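Local atomic coordinates of Xcc1710-like domain-containing protein (PDB entry 3CPK), a protein that is of unknown function and belongs to the Xcc1710-like group of the DUF498/DUF598 family. Residues A[29-37]-A[139-147]. Sequence-based numbering, arbitrary orientation.
Sequences FSHAIAFAP and RVVVALLPD
The carbonyl oxygen of I33 is gripped twice by the neighbouring strand: L144 N gives it a nearly straight hydrogen bond of 2.9 Å (170° at the hydrogen), and A143 CA adds a CA-H...O contact. L144 O answers by accepting I33 N at 3.1 Å, closing a hydrogen-bonded antiparallel pair. F35 and V142 form the next such pair, and between them A34 faces A143 across a non-hydrogen-bonded pair, where small methyl groups suit a CA-CA distance of 4.2 Å. On the face carrying I33, F35, V142 and L144, the F35 ring lies beside V142. With chi1 at 61°, its CG sits between the backbone N and carbonyl carbon, and the ring presents a face to V142 CG1, a CH-pi contact 3.6 Å from the centroid. L144 CD1 reaches F35 CE2 obliquely at 4.1 Å. Y130 of helix 123-135 meets the F35 ring edge-to-face, and V24 of strand 21-24 also touches the F35 side chain. Beyond the strands, P146, which has no N-H to donate, packs its ring against the S30-A32 backbone. Two pairs of backbone hydrogen bonds thus satisfy the N and O of I33 and F35, letting apolar side chains pack this buried face against helix 123-135 and strand 21-24.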
# COMPACT_ATOMS: atom_id res chain seq x y z
N PHE A 29 -13.46 1.30 -0.97
CA PHE A 29 -12.72 1.80 -2.11
C PHE A 29 -12.66 0.71 -3.17
O PHE A 29 -12.34 -0.44 -2.87
CB PHE A 29 -11.32 2.23 -1.71
CG PHE A 29 -11.29 3.40 -0.79
CD1 PHE A 29 -11.52 3.24 0.57
CD2 PHE A 29 -11.07 4.69 -1.29
CE1 PHE A 29 -11.54 4.33 1.43
CE2 PHE A 29 -11.09 5.79 -0.44
CZ PHE A 29 -11.32 5.62 0.93
N SER A 30 -12.99 1.07 -4.40
CA SER A 30 -12.96 0.11 -5.49
C SER A 30 -11.94 0.51 -6.55
O SER A 30 -11.83 -0.13 -7.60
CB SER A 30 -14.35 -0.08 -6.10
OG SER A 30 -15.03 1.15 -6.23
N HIS A 31 -11.20 1.57 -6.28
CA HIS A 31 -10.13 2.00 -7.17
C HIS A 31 -8.88 1.90 -6.31
O HIS A 31 -8.97 1.86 -5.08
CB HIS A 31 -10.36 3.44 -7.67
CG HIS A 31 -10.29 4.49 -6.60
ND1 HIS A 31 -11.36 4.78 -5.78
CD2 HIS A 31 -9.30 5.34 -6.26
CE1 HIS A 31 -11.02 5.77 -4.97
NE2 HIS A 31 -9.78 6.13 -5.24
N ALA A 32 -7.71 1.85 -6.93
CA ALA A 32 -6.47 1.72 -6.18
C ALA A 32 -6.22 2.92 -5.28
O ALA A 32 -6.52 4.05 -5.63
CB ALA A 32 -5.30 1.51 -7.12
N ILE A 33 -5.67 2.64 -4.10
CA ILE A 33 -5.37 3.67 -3.12
C ILE A 33 -4.00 3.44 -2.48
O ILE A 33 -3.37 2.39 -2.66
CB ILE A 33 -6.44 3.70 -1.99
CG1 ILE A 33 -6.54 2.31 -1.35
CG2 ILE A 33 -7.79 4.12 -2.57
CD1 ILE A 33 -7.55 2.23 -0.22
N ALA A 34 -3.53 4.44 -1.75
CA ALA A 34 -2.25 4.36 -1.07
C ALA A 34 -2.41 5.21 0.18
O ALA A 34 -3.18 6.17 0.20
CB ALA A 34 -1.14 4.91 -1.95
N PHE A 35 -1.71 4.84 1.25
CA PHE A 35 -1.82 5.60 2.48
C PHE A 35 -0.90 5.08 3.54
O PHE A 35 -0.41 3.96 3.48
CB PHE A 35 -3.28 5.59 3.00
CG PHE A 35 -3.81 4.22 3.31
CD1 PHE A 35 -3.69 3.69 4.59
CD2 PHE A 35 -4.42 3.45 2.32
CE1 PHE A 35 -4.17 2.42 4.89
CE2 PHE A 35 -4.90 2.17 2.60
CZ PHE A 35 -4.78 1.65 3.89
N ALA A 36 -0.65 5.95 4.52
CA ALA A 36 0.20 5.67 5.66
C ALA A 36 -0.74 5.67 6.85
O ALA A 36 -1.94 5.92 6.70
CB ALA A 36 1.24 6.76 5.80
N PRO A 37 -0.23 5.38 8.05
CA PRO A 37 -1.10 5.38 9.23
C PRO A 37 -1.71 6.76 9.45
O PRO A 37 -2.89 6.90 9.77
CB PRO A 37 -0.14 4.99 10.35
CG PRO A 37 0.80 4.07 9.65
CD PRO A 37 1.09 4.81 8.37
N ARG A 139 6.86 2.21 10.72
CA ARG A 139 6.63 3.26 9.72
C ARG A 139 6.31 2.57 8.39
O ARG A 139 7.21 2.26 7.60
CB ARG A 139 7.87 4.16 9.59
N VAL A 140 5.03 2.37 8.14
CA VAL A 140 4.59 1.65 6.95
C VAL A 140 3.62 2.38 6.01
O VAL A 140 2.76 3.13 6.46
CB VAL A 140 3.92 0.33 7.39
CG1 VAL A 140 2.65 0.65 8.18
CG2 VAL A 140 3.62 -0.55 6.19
N VAL A 141 3.78 2.17 4.71
CA VAL A 141 2.87 2.74 3.71
C VAL A 141 2.34 1.54 2.94
O VAL A 141 3.03 0.54 2.80
CB VAL A 141 3.58 3.66 2.67
CG1 VAL A 141 2.55 4.15 1.66
CG2 VAL A 141 4.24 4.84 3.33
N VAL A 142 1.12 1.64 2.45
CA VAL A 142 0.56 0.56 1.67
C VAL A 142 -0.13 1.09 0.41
O VAL A 142 -0.80 2.11 0.44
CB VAL A 142 -0.45 -0.29 2.49
CG1 VAL A 142 -1.68 0.54 2.83
CG2 VAL A 142 -0.84 -1.54 1.70
N ALA A 143 0.08 0.37 -0.69
CA ALA A 143 -0.50 0.68 -1.99
C ALA A 143 -1.29 -0.58 -2.35
O ALA A 143 -0.74 -1.68 -2.32
CB ALA A 143 0.59 0.93 -3.00
N LEU A 144 -2.57 -0.41 -2.70
CA LEU A 144 -3.44 -1.54 -3.02
C LEU A 144 -4.30 -1.39 -4.28
O LEU A 144 -4.98 -0.38 -4.47
CB LEU A 144 -4.41 -1.78 -1.86
CG LEU A 144 -3.91 -1.83 -0.42
CD1 LEU A 144 -5.03 -1.32 0.49
CD2 LEU A 144 -3.49 -3.25 -0.04
N LEU A 145 -4.27 -2.43 -5.11
CA LEU A 145 -5.09 -2.51 -6.32
C LEU A 145 -6.21 -3.44 -5.85
O LEU A 145 -5.96 -4.57 -5.46
CB LEU A 145 -4.30 -3.19 -7.45
CG LEU A 145 -3.01 -2.52 -7.94
CD1 LEU A 145 -2.11 -3.57 -8.59
CD2 LEU A 145 -3.33 -1.39 -8.93
N PRO A 146 -7.47 -2.98 -5.90
CA PRO A 146 -8.58 -3.81 -5.45
C PRO A 146 -8.95 -4.95 -6.38
O PRO A 146 -8.32 -5.15 -7.42
CB PRO A 146 -9.71 -2.81 -5.28
CG PRO A 146 -9.48 -1.88 -6.47
CD PRO A 146 -7.95 -1.79 -6.63
N ASP A 147 -9.99 -5.70 -6.01
CA ASP A 147 -10.44 -6.83 -6.82
C ASP A 147 -9.21 -7.70 -7.08
O ASP A 147 -8.35 -7.75 -6.19
CB ASP A 147 -11.03 -6.33 -8.13